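Local coordinates for carboxylesterase YbfK (Bacillus subtilis, PDB 4CCY), which hydrolyses carboxylic esters to an alcohol and a carboxylate in vitro, as a carboxylesterase of the alpha/beta hydrolase superfamily, at residues T122-G127 with V146-V151; I152-A157 with V236-G241; G177-I182 with Q199-V204. All blocks are in the same frame, centred on the assembly; numbering follows the deposited sequence.

Contact 1 of 3, residues T122-G127 with V146-V151; sequences TAHLAG and VERAVV
Glu147 curls past His124 toward Thr122, the residue just before strand 123-128; CB meets the imidazole of His124, while the rest of the chain runs on to Thr122. Its CB lies 3.2 Å from His124 ND1, its CG lies over one face of the imidazole, and the bend at chi2 (-61°) brings CD to 3.5 Å from Thr122 OG1. At the tip, OE2 uses its anti lone pair to accept the Thr122 hydroxyl, with OG1 and OE2 2.6 Å apart. The strands 123-128 and 146-152 belong to one beta-alpha-beta unit, parallel neighbours joined through helix 130-141, as in the core sheet of alpha/beta hydrolases. A beta bulge shifts their pairing between Ala123 and Leu125, and there His124 does a backbone's work: ND1, with its partner close to the ring plane, accepts Arg148 N at 3.0 Å. An alanine at His124 would probably leave that N-H without its acceptor and open a gap beside Glu147 CB. Beyond the bulge regular ladder bonds resume, Leu125 N to Arg148 O and Val150 N to Leu125 O. Apolar residues suit the two buried faces: Leu125 CD1 packs on Val146 CG1 at 3.8 Å, and Ala126 CB meets Val150 CB on the other.

Contact 2 of 3, residues I152-A157 with V236-G241; sequences ISPAEA and VLLMFG
Ile152 and Met239 form a parallel bridge with their CA atoms 4.8 Å apart, and just beyond it Ser153 N donates an almost straight hydrogen bond (178° at the hydrogen) to Met239 O, at 2.8 Å. The same carbonyl oxygen also lies 3.5 Å from Ile152 CA, a CA-H...O contact, so Met239 O is approached by two consecutive residues. Ser153 then leaves the sheet: its phi and psi are both positive, and the chain swings away from the strand 236-241. With chi1 at -55°, OG stands beside its own backbone N and anti to the carbonyl carbon. A water donates to OG at 2.6 Å and accepts from Gly241 N at 2.9 Å, so it spans the gap between Ser153 and Gly241. The hydroxyl is also hydrogen-bonded to the backbone O of His273, and a serine suits a place where one small group must serve both partners. Pro154, whose ring has no N-H to leave without a partner, turns its rim to two apolar side chains. Its CD lies 3.6 Å from Phe240 CE1 and its CG 3.9 Å from Leu238 CD1, and it crosses each of these side chains at about a right angle. Ser153 also touches Glu244, which with His273 and Ser129 probably forms the charge relay system, so this strand end lies beside the probable catalytic centre. Around the pair, Phe240 packs on Ala252 and Phe253 of helix 249-259, Ile152 and Met239 meet helix 280-290 through Val283 and Tyr282, and strand 264-268 borders strand 236-241 on its far side, with Ala265 against Leu238.

Contact 3 of 3, residues G177-I182 with Q199-V204; sequences GAESYI and QIVAGV
Helices 175-186 and 194-205 lie in the long excursion between strands 146-152 and 236-241, the place where alpha/beta hydrolases commonly insert a cap over the core. The short segments 177-182 and 199-204 run in roughly opposed directions, crossing at 137° with their axes 9.1 Å apart at closest approach. Ala178 allows this spacing, since its single methyl points at the other helix and ends against its backbone and side chains together: CB is 4.0 Å from Val201 CA and 3.7 Å from Val204 CG2. The small residue suits this close approach. One turn further on, Ile182 reaches across with its delta methyl. Its chi2 of 168° extends CD1 away from the backbone, so that the methyl lies 3.8 Å from Ile200 CG2 and 4.0 Å from Val201 CG2. Val201 CG2 is thus shared, because Glu179 OE1 also approaches it, at 4.0 Å, from the outer border of the interface. That carboxylate makes a weak hydrogen bond to Gln197, which suits a polar side chain at an exposed margin, while the alanine, the valines and the isoleucines fill the buried part with apolar groups. Ile200 touches Phe65 and Leu192 as well, joining the pair to neighbouring loops. Beyond Ile182 the first helix leads to Thr186 and Gly187, which with Tyr190 bind a sodium ion. Apolar packing between two obliquely crossing helices, placed after the sixth strand of the canonical core, is consistent with a helical cap of the alpha/beta hydrolase fold.

Contacts 1 and 2 are consecutive steps across one sheet, with centres 13 Å apart: strand 146-152 pairs with 123-128 on one side and with 236-241 on the other, and Val151 N probably bonds Leu237 O at 2.7 Å. Contact 3 stands apart, its centre 29 Å from that of contact 1 and 22 Å from that of contact 2, in the chain excursion that contact 2 brackets. The probable active site lies near contacts 1 and 2: Gly127, ending segment 122-127, is two residues ahead of Ser129, the probable nucleophile, and the Ser153 side chain is about 4 Å from those of Glu244 and His273. In contact 3, the Ile200 side chain comes within about 10 Å of that of His273.

Contact 1 of 3, residues T122-G127 with V146-V151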
ATOM      1  N   THR A 122      -5.960  15.331  10.431  1.00 19.33           N
ATOM      2  CA  THR A 122      -6.623  14.164   9.826  1.00 17.87           C
ATOM      3  C   THR A 122      -6.308  14.043   8.332  1.00 16.77           C
ATOM      4  O   THR A 122      -5.745  14.971   7.725  1.00 16.61           O
ATOM      5  CB  THR A 122      -8.165  14.205   9.992  1.00 18.43           C
ATOM      6  OG1 THR A 122      -8.699  15.246   9.160  1.00 18.93           O
ATOM      7  CG2 THR A 122      -8.586  14.432  11.450  1.00 18.99           C
ATOM      8  N   ALA A 123      -6.666  12.899   7.746  1.00 15.42           N
ATOM      9  CA  ALA A 123      -6.489  12.674   6.316  1.00 14.79           C
ATOM     10  C   ALA A 123      -7.341  11.518   5.817  1.00 14.21           C
ATOM     11  O   ALA A 123      -7.715  10.618   6.579  1.00 13.70           O
ATOM     12  CB  ALA A 123      -5.022  12.382   5.992  1.00 14.27           C
ATOM     13  N   HIS A 124      -7.609  11.542   4.519  1.00 14.06           N
ATOM     14  CA  HIS A 124      -8.047  10.343   3.814  1.00 13.68           C
ATOM     15  C   HIS A 124      -6.843   9.452   3.623  1.00 12.99           C
ATOM     16  O   HIS A 124      -5.705   9.934   3.530  1.00 12.58           O
ATOM     17  CB  HIS A 124      -8.634  10.724   2.458  1.00 14.25           C
ATOM     18  CG  HIS A 124      -9.889  11.575   2.540  1.00 15.27           C
ATOM     19  ND1 HIS A 124     -10.975  11.208   3.262  1.00 15.61           N
ATOM     20  CD2 HIS A 124     -10.210  12.792   1.941  1.00 16.12           C
ATOM     21  CE1 HIS A 124     -11.934  12.141   3.135  1.00 16.66           C
ATOM     22  NE2 HIS A 124     -11.467  13.110   2.320  1.00 17.13           N
ATOM     23  N   LEU A 125      -7.066   8.144   3.573  1.00 12.57           N
ATOM     24  CA  LEU A 125      -5.996   7.216   3.238  1.00 12.12           C
ATOM     25  C   LEU A 125      -6.438   6.244   2.139  1.00 12.24           C
ATOM     26  O   LEU A 125      -7.601   5.817   2.109  1.00 12.11           O
ATOM     27  CB  LEU A 125      -5.526   6.449   4.487  1.00 11.91           C
ATOM     28  CG  LEU A 125      -4.866   7.283   5.606  1.00 11.85           C
ATOM     29  CD1 LEU A 125      -5.884   7.694   6.650  1.00 12.45           C
ATOM     30  CD2 LEU A 125      -3.712   6.561   6.281  1.00 11.85           C
ATOM     31  N   ALA A 126      -5.526   5.918   1.222  1.00 12.04           N
ATOM     32  CA  ALA A 126      -5.804   4.878   0.221  1.00 12.04           C
ATOM     33  C   ALA A 126      -4.583   4.012   0.095  1.00 11.75           C
ATOM     34  O   ALA A 126      -3.467   4.527   0.055  1.00 11.83           O
ATOM     35  CB  ALA A 126      -6.180   5.482  -1.135  1.00 12.27           C
ATOM     36  N   GLY A 127      -4.785   2.702   0.052  1.00 11.65           N
ATOM     37  CA  GLY A 127      -3.658   1.790   0.037  1.00 11.75           C
ATOM     38  C   GLY A 127      -3.907   0.448  -0.610  1.00 11.88           C
ATOM     39  O   GLY A 127      -5.037  -0.045  -0.642  1.00 11.88           O
ATOM     40  N   VAL A 146      -8.336   9.760  11.028  1.00 16.18           N
ATOM     41  CA  VAL A 146      -8.781   9.298   9.713  1.00 15.96           C
ATOM     42  C   VAL A 146     -10.088   9.957   9.293  1.00 16.74           C
ATOM     43  O   VAL A 146     -11.060   9.954  10.060  1.00 17.32           O
ATOM     44  CB  VAL A 146      -8.986   7.763   9.714  1.00 15.44           C
ATOM     45  CG1 VAL A 146      -9.290   7.254   8.310  1.00 14.99           C
ATOM     46  CG2 VAL A 146      -7.768   7.056  10.309  1.00 14.88           C
ATOM     47  N   GLU A 147     -10.107  10.502   8.075  1.00 16.90           N
ATOM     48  CA  GLU A 147     -11.356  10.890   7.415  1.00 17.52           C
ATOM     49  C   GLU A 147     -12.015   9.637   6.794  1.00 17.03           C
ATOM     50  O   GLU A 147     -12.765   8.942   7.470  1.00 17.26           O
ATOM     51  CB  GLU A 147     -11.122  11.996   6.367  1.00 18.21           C
ATOM     52  CG  GLU A 147     -10.659  13.364   6.908  1.00 19.61           C
ATOM     53  CD  GLU A 147     -11.660  14.011   7.870  1.00 21.25           C
ATOM     54  OE1 GLU A 147     -12.879  13.818   7.696  1.00 22.00           O
ATOM     55  OE2 GLU A 147     -11.243  14.721   8.811  1.00 22.20           O
ATOM     56  N   ARG A 148     -11.712   9.338   5.528  1.00 16.40           N
ATOM     57  CA  ARG A 148     -12.239   8.148   4.839  1.00 16.14           C
ATOM     58  C   ARG A 148     -11.111   7.223   4.410  1.00 14.91           C
ATOM     59  O   ARG A 148     -10.013   7.682   4.113  1.00 14.87           O
ATOM     60  CB  ARG A 148     -13.110   8.547   3.634  1.00 17.04           C
ATOM     61  CG  ARG A 148     -14.353   9.341   4.015  1.00 18.31           C
ATOM     62  CD  ARG A 148     -15.339   9.512   2.862  1.00 19.64           C
ATOM     63  NE  ARG A 148     -16.685   9.512   3.421  1.00 21.33           N
ATOM     64  CZ  ARG A 148     -17.724   8.839   2.956  1.00 21.84           C
ATOM     65  NH1 ARG A 148     -17.638   8.121   1.843  1.00 21.59           N
ATOM     66  NH2 ARG A 148     -18.882   8.929   3.598  1.00 23.60           N
ATOM     67  N   ALA A 149     -11.375   5.923   4.376  1.00 13.97           N
ATOM     68  CA  ALA A 149     -10.310   4.949   4.156  1.00 12.94           C
ATOM     69  C   ALA A 149     -10.627   4.019   2.985  1.00 12.43           C
ATOM     70  O   ALA A 149     -11.728   3.478   2.905  1.00 12.37           O
ATOM     71  CB  ALA A 149     -10.061   4.144   5.424  1.00 12.81           C
ATOM     72  N   VAL A 150      -9.647   3.847   2.098  1.00 11.75           N
ATOM     73  CA  VAL A 150      -9.758   2.971   0.927  1.00 11.73           C
ATOM     74  C   VAL A 150      -8.733   1.842   1.015  1.00 11.36           C
ATOM     75  O   VAL A 150      -7.517   2.084   1.054  1.00 11.22           O
ATOM     76  CB  VAL A 150      -9.535   3.730  -0.406  1.00 11.95           C
ATOM     77  CG1 VAL A 150      -9.687   2.784  -1.593  1.00 12.02           C
ATOM     78  CG2 VAL A 150     -10.483   4.915  -0.545  1.00 12.34           C
ATOM     79  N   VAL A 151      -9.227   0.612   1.022  1.00 11.31           N
ATOM     80  CA  VAL A 151      -8.390  -0.563   1.165  1.00 11.25           C
ATOM     81  C   VAL A 151      -8.503  -1.440  -0.086  1.00 11.42           C
ATOM     82  O   VAL A 151      -9.561  -2.009  -0.364  1.00 11.73           O
ATOM     83  CB  VAL A 151      -8.797  -1.341   2.432  1.00 11.45           C
ATOM     84  CG1 VAL A 151      -8.003  -2.635   2.574  1.00 11.55           C
ATOM     85  CG2 VAL A 151      -8.633  -0.458   3.669  1.00 11.54           C
TER

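Contact 2 of 3, residues I152-A157 with V236-G241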
ATOM      1  N   ILE A 152      -7.412  -1.538  -0.839  1.00 11.35           N
ATOM      2  CA  ILE A 152      -7.399  -2.294  -2.109  1.00 11.73           C
ATOM      3  C   ILE A 152      -6.497  -3.531  -2.012  1.00 11.77           C
ATOM      4  O   ILE A 152      -5.324  -3.416  -1.668  1.00 11.48           O
ATOM      5  CB  ILE A 152      -6.958  -1.416  -3.322  1.00 11.93           C
ATOM      6  CG1 ILE A 152      -7.710  -0.073  -3.361  1.00 12.03           C
ATOM      7  CG2 ILE A 152      -7.140  -2.168  -4.644  1.00 12.08           C
ATOM      8  CD1 ILE A 152      -7.123   0.937  -4.336  1.00 12.41           C
ATOM      9  N   SER A 153      -7.067  -4.702  -2.304  1.00 12.30           N
ATOM     10  CA  SER A 153      -6.348  -5.981  -2.315  1.00 12.68           C
ATOM     11  C   SER A 153      -5.454  -6.160  -1.088  1.00 12.76           C
ATOM     12  O   SER A 153      -4.240  -6.383  -1.226  1.00 12.63           O
ATOM     13  CB  SER A 153      -5.525  -6.116  -3.600  1.00 12.98           C
ATOM     14  OG  SER A 153      -6.365  -5.944  -4.733  1.00 13.57           O
ATOM     15  N   PRO A 154      -6.050  -6.069   0.117  1.00 12.75           N
ATOM     16  CA  PRO A 154      -5.230  -6.034   1.336  1.00 12.74           C
ATOM     17  C   PRO A 154      -4.422  -7.325   1.537  1.00 13.16           C
ATOM     18  O   PRO A 154      -4.832  -8.417   1.087  1.00 13.06           O
ATOM     19  CB  PRO A 154      -6.258  -5.817   2.459  1.00 12.63           C
ATOM     20  CG  PRO A 154      -7.561  -6.293   1.891  1.00 12.92           C
ATOM     21  CD  PRO A 154      -7.496  -6.005   0.415  1.00 12.95           C
ATOM     22  N   ALA A 155      -3.247  -7.169   2.139  1.00 13.32           N
ATOM     23  CA  ALA A 155      -2.395  -8.296   2.503  1.00 14.04           C
ATOM     24  C   ALA A 155      -3.014  -8.938   3.752  1.00 14.44           C
ATOM     25  O   ALA A 155      -2.869  -8.412   4.867  1.00 14.92           O
ATOM     26  CB  ALA A 155      -0.971  -7.815   2.779  1.00 13.75           C
ATOM     27  N   GLU A 156      -3.725 -10.049   3.551  1.00 14.70           N
ATOM     28  CA  GLU A 156      -4.586 -10.647   4.585  1.00 14.92           C
ATOM     29  C   GLU A 156      -5.585  -9.630   5.122  1.00 14.47           C
ATOM     30  O   GLU A 156      -6.369  -9.073   4.348  1.00 14.45           O
ATOM     31  CB  GLU A 156      -3.764 -11.295   5.705  1.00 15.28           C
ATOM     32  CG  GLU A 156      -3.088 -12.577   5.263  1.00 15.96           C
ATOM     33  CD  GLU A 156      -2.727 -13.496   6.409  1.00 16.68           C
ATOM     34  OE1 GLU A 156      -2.490 -12.996   7.530  1.00 17.01           O
ATOM     35  OE2 GLU A 156      -2.676 -14.721   6.180  1.00 17.33           O
ATOM     36  N   ALA A 157      -5.557  -9.391   6.435  1.00 14.45           N
ATOM     37  CA  ALA A 157      -6.469  -8.458   7.101  1.00 14.23           C
ATOM     38  C   ALA A 157      -7.884  -9.013   7.255  1.00 14.79           C
ATOM     39  O   ALA A 157      -8.399  -9.071   8.374  1.00 14.98           O
ATOM     40  CB  ALA A 157      -6.481  -7.095   6.403  1.00 13.49           C
ATOM     41  N   VAL A 236     -15.167   2.955   5.198  1.00 13.48           N
ATOM     42  CA  VAL A 236     -14.192   2.144   4.510  1.00 12.77           C
ATOM     43  C   VAL A 236     -14.743   1.760   3.132  1.00 12.70           C
ATOM     44  O   VAL A 236     -15.909   1.360   3.011  1.00 13.07           O
ATOM     45  CB  VAL A 236     -13.823   0.876   5.332  1.00 12.53           C
ATOM     46  CG1 VAL A 236     -12.949  -0.091   4.533  1.00 11.87           C
ATOM     47  CG2 VAL A 236     -13.135   1.256   6.642  1.00 12.62           C
ATOM     48  N   LEU A 237     -13.902   1.913   2.109  1.00 12.16           N
ATOM     49  CA  LEU A 237     -14.117   1.294   0.804  1.00 12.04           C
ATOM     50  C   LEU A 237     -13.120   0.145   0.634  1.00 11.81           C
ATOM     51  O   LEU A 237     -11.901   0.358   0.710  1.00 11.48           O
ATOM     52  CB  LEU A 237     -13.937   2.314  -0.326  1.00 11.89           C
ATOM     53  CG  LEU A 237     -13.824   1.728  -1.740  1.00 11.63           C
ATOM     54  CD1 LEU A 237     -15.128   1.072  -2.213  1.00 11.98           C
ATOM     55  CD2 LEU A 237     -13.368   2.789  -2.721  1.00 11.64           C
ATOM     56  N   LEU A 238     -13.644  -1.060   0.416  1.00 11.97           N
ATOM     57  CA  LEU A 238     -12.840  -2.272   0.266  1.00 11.91           C
ATOM     58  C   LEU A 238     -12.991  -2.876  -1.133  1.00 12.35           C
ATOM     59  O   LEU A 238     -14.109  -3.211  -1.561  1.00 12.70           O
ATOM     60  CB  LEU A 238     -13.249  -3.319   1.314  1.00 12.01           C
ATOM     61  CG  LEU A 238     -12.443  -4.631   1.328  1.00 11.91           C
ATOM     62  CD1 LEU A 238     -10.949  -4.384   1.516  1.00 11.25           C
ATOM     63  CD2 LEU A 238     -12.962  -5.587   2.388  1.00 12.05           C
ATOM     64  N   MET A 239     -11.867  -3.030  -1.832  1.00 12.09           N
ATOM     65  CA  MET A 239     -11.887  -3.510  -3.206  1.00 12.60           C
ATOM     66  C   MET A 239     -10.984  -4.725  -3.394  1.00 12.46           C
ATOM     67  O   MET A 239      -9.826  -4.714  -3.004  1.00 12.26           O
ATOM     68  CB  MET A 239     -11.485  -2.391  -4.187  1.00 12.63           C
ATOM     69  CG  MET A 239     -12.364  -1.142  -4.086  1.00 13.16           C
ATOM     70  SD  MET A 239     -11.906   0.139  -5.267  1.00 13.76           S
ATOM     71  CE  MET A 239     -12.558  -0.535  -6.782  1.00 13.76           C
ATOM     72  N   PHE A 240     -11.532  -5.769  -3.992  1.00 12.84           N
ATOM     73  CA  PHE A 240     -10.741  -6.926  -4.402  1.00 13.02           C
ATOM     74  C   PHE A 240     -10.872  -7.109  -5.903  1.00 13.54           C
ATOM     75  O   PHE A 240     -11.853  -6.656  -6.514  1.00 13.85           O
ATOM     76  CB  PHE A 240     -11.264  -8.201  -3.747  1.00 13.29           C
ATOM     77  CG  PHE A 240     -11.270  -8.180  -2.249  1.00 13.00           C
ATOM     78  CD1 PHE A 240     -10.107  -8.451  -1.524  1.00 12.82           C
ATOM     79  CD2 PHE A 240     -12.452  -7.938  -1.555  1.00 13.15           C
ATOM     80  CE1 PHE A 240     -10.137  -8.458  -0.130  1.00 12.72           C
ATOM     81  CE2 PHE A 240     -12.481  -7.948  -0.169  1.00 12.99           C
ATOM     82  CZ  PHE A 240     -11.323  -8.199   0.543  1.00 12.73           C
ATOM     83  N   GLY A 241      -9.896  -7.795  -6.494  1.00 13.77           N
ATOM     84  CA  GLY A 241      -9.960  -8.200  -7.896  1.00 14.33           C
ATOM     85  C   GLY A 241     -10.462  -9.633  -7.981  1.00 15.05           C
ATOM     86  O   GLY A 241     -10.077 -10.481  -7.172  1.00 14.61           O
TER
HETATM   87  O   HOH W   1      -7.644  -8.180  -4.750  1.00  8.49           O

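Contact 3 of 3, residues G177-I182 with Q199-V204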
ATOM      1  N   GLY A 177      13.595 -15.211  -8.005  1.00 24.62           N
ATOM      2  CA  GLY A 177      12.481 -15.181  -7.061  1.00 22.71           C
ATOM      3  C   GLY A 177      11.509 -14.040  -7.320  1.00 21.47           C
ATOM      4  O   GLY A 177      10.295 -14.211  -7.232  1.00 20.68           O
ATOM      5  N   ALA A 178      12.058 -12.873  -7.645  1.00 21.69           N
ATOM      6  CA  ALA A 178      11.270 -11.685  -7.919  1.00 20.75           C
ATOM      7  C   ALA A 178      10.404 -11.854  -9.180  1.00 21.05           C
ATOM      8  O   ALA A 178       9.228 -11.514  -9.170  1.00 19.58           O
ATOM      9  CB  ALA A 178      12.186 -10.484  -8.049  1.00 21.39           C
ATOM     10  N   GLU A 179      10.998 -12.395 -10.246  1.00 22.72           N
ATOM     11  CA  GLU A 179      10.281 -12.671 -11.497  1.00 24.34           C
ATOM     12  C   GLU A 179       9.171 -13.683 -11.275  1.00 23.77           C
ATOM     13  O   GLU A 179       8.072 -13.531 -11.807  1.00 24.06           O
ATOM     14  CB  GLU A 179      11.215 -13.245 -12.561  1.00 26.68           C
ATOM     15  CG  GLU A 179      12.591 -12.625 -12.616  1.00 28.78           C
ATOM     16  CD  GLU A 179      12.793 -11.760 -13.826  1.00 30.67           C
ATOM     17  OE1 GLU A 179      11.844 -11.048 -14.217  1.00 31.25           O
ATOM     18  OE2 GLU A 179      13.904 -11.792 -14.381  1.00 32.96           O
ATOM     19  N   SER A 180       9.482 -14.736 -10.523  1.00 23.58           N
ATOM     20  CA  SER A 180       8.500 -15.755 -10.170  1.00 23.19           C
ATOM     21  C   SER A 180       7.333 -15.124  -9.396  1.00 21.15           C
ATOM     22  O   SER A 180       6.174 -15.392  -9.689  1.00 20.93           O
ATOM     23  CB  SER A 180       9.170 -16.877  -9.367  1.00 23.82           C
ATOM     24  OG  SER A 180       8.214 -17.770  -8.821  1.00 24.00           O
ATOM     25  N   TYR A 181       7.651 -14.265  -8.433  1.00 20.13           N
ATOM     26  CA  TYR A 181       6.632 -13.550  -7.664  1.00 19.09           C
ATOM     27  C   TYR A 181       5.756 -12.694  -8.564  1.00 18.25           C
ATOM     28  O   TYR A 181       4.532 -12.711  -8.460  1.00 17.30           O
ATOM     29  CB  TYR A 181       7.303 -12.650  -6.642  1.00 19.97           C
ATOM     30  CG  TYR A 181       6.362 -11.894  -5.729  1.00 21.22           C
ATOM     31  CD1 TYR A 181       5.684 -12.550  -4.715  1.00 22.03           C
ATOM     32  CD2 TYR A 181       6.178 -10.511  -5.854  1.00 22.44           C
ATOM     33  CE1 TYR A 181       4.834 -11.866  -3.859  1.00 23.33           C
ATOM     34  CE2 TYR A 181       5.333  -9.816  -4.991  1.00 23.81           C
ATOM     35  CZ  TYR A 181       4.668 -10.507  -3.986  1.00 23.76           C
ATOM     36  OH  TYR A 181       3.824  -9.870  -3.097  1.00 24.63           O
ATOM     37  N   ILE A 182       6.411 -11.939  -9.442  1.00 18.49           N
ATOM     38  CA  ILE A 182       5.738 -10.991 -10.329  1.00 18.55           C
ATOM     39  C   ILE A 182       4.795 -11.732 -11.280  1.00 19.28           C
ATOM     40  O   ILE A 182       3.645 -11.328 -11.453  1.00 18.96           O
ATOM     41  CB  ILE A 182       6.757 -10.116 -11.107  1.00 19.05           C
ATOM     42  CG1 ILE A 182       7.381  -9.068 -10.173  1.00 18.66           C
ATOM     43  CG2 ILE A 182       6.103  -9.444 -12.321  1.00 19.54           C
ATOM     44  CD1 ILE A 182       8.591  -8.353 -10.747  1.00 19.44           C
ATOM     45  N   GLN A 199      12.348  -2.234 -11.501  1.00 17.90           N
ATOM     46  CA  GLN A 199      12.558  -1.685 -10.170  1.00 17.25           C
ATOM     47  C   GLN A 199      12.336  -2.730  -9.080  1.00 16.60           C
ATOM     48  O   GLN A 199      13.161  -2.879  -8.180  1.00 16.80           O
ATOM     49  CB  GLN A 199      11.660  -0.468  -9.929  1.00 16.81           C
ATOM     50  CG  GLN A 199      11.850   0.127  -8.542  1.00 16.73           C
ATOM     51  CD  GLN A 199      10.861   1.221  -8.198  1.00 16.78           C
ATOM     52  OE1 GLN A 199      10.381   1.936  -9.068  1.00 17.91           O
ATOM     53  NE2 GLN A 199      10.575   1.374  -6.917  1.00 16.35           N
ATOM     54  N   ILE A 200      11.221  -3.447  -9.174  1.00 15.84           N
ATOM     55  CA  ILE A 200      10.884  -4.489  -8.213  1.00 15.65           C
ATOM     56  C   ILE A 200      11.942  -5.604  -8.186  1.00 16.00           C
ATOM     57  O   ILE A 200      12.337  -6.061  -7.106  1.00 15.91           O
ATOM     58  CB  ILE A 200       9.469  -5.059  -8.482  1.00 15.48           C
ATOM     59  CG1 ILE A 200       8.421  -3.969  -8.252  1.00 15.18           C
ATOM     60  CG2 ILE A 200       9.193  -6.279  -7.608  1.00 15.68           C
ATOM     61  CD1 ILE A 200       7.054  -4.334  -8.777  1.00 15.42           C
ATOM     62  N   VAL A 201      12.397  -6.026  -9.369  1.00 16.55           N
ATOM     63  CA  VAL A 201      13.465  -7.028  -9.490  1.00 17.35           C
ATOM     64  C   VAL A 201      14.743  -6.529  -8.825  1.00 17.82           C
ATOM     65  O   VAL A 201      15.338  -7.237  -8.020  1.00 18.34           O
ATOM     66  CB  VAL A 201      13.710  -7.441 -10.961  1.00 18.18           C
ATOM     67  CG1 VAL A 201      14.966  -8.304 -11.108  1.00 19.25           C
ATOM     68  CG2 VAL A 201      12.506  -8.194 -11.500  1.00 17.98           C
ATOM     69  N   ALA A 202      15.125  -5.288  -9.125  1.00 18.34           N
ATOM     70  CA  ALA A 202      16.336  -4.674  -8.564  1.00 19.03           C
ATOM     71  C   ALA A 202      16.205  -4.460  -7.055  1.00 18.77           C
ATOM     72  O   ALA A 202      17.192  -4.517  -6.322  1.00 19.79           O
ATOM     73  CB  ALA A 202      16.656  -3.361  -9.277  1.00 19.38           C
ATOM     74  N   GLY A 203      14.977  -4.219  -6.599  1.00 18.09           N
ATOM     75  CA  GLY A 203      14.681  -4.102  -5.175  1.00 17.15           C
ATOM     76  C   GLY A 203      15.012  -5.384  -4.440  1.00 17.43           C
ATOM     77  O   GLY A 203      15.670  -5.359  -3.403  1.00 17.27           O
ATOM     78  N   VAL A 204      14.556  -6.501  -4.998  1.00 17.47           N
ATOM     79  CA  VAL A 204      14.800  -7.820  -4.448  1.00 18.48           C
ATOM     80  C   VAL A 204      16.293  -8.205  -4.539  1.00 19.96           C
ATOM     81  O   VAL A 204      16.836  -8.817  -3.621  1.00 20.99           O
ATOM     82  CB  VAL A 204      13.888  -8.882  -5.122  1.00 18.51           C
ATOM     83  CG1 VAL A 204      14.118 -10.257  -4.519  1.00 19.33           C
ATOM     84  CG2 VAL A 204      12.414  -8.493  -4.990  1.00 17.47           C
TER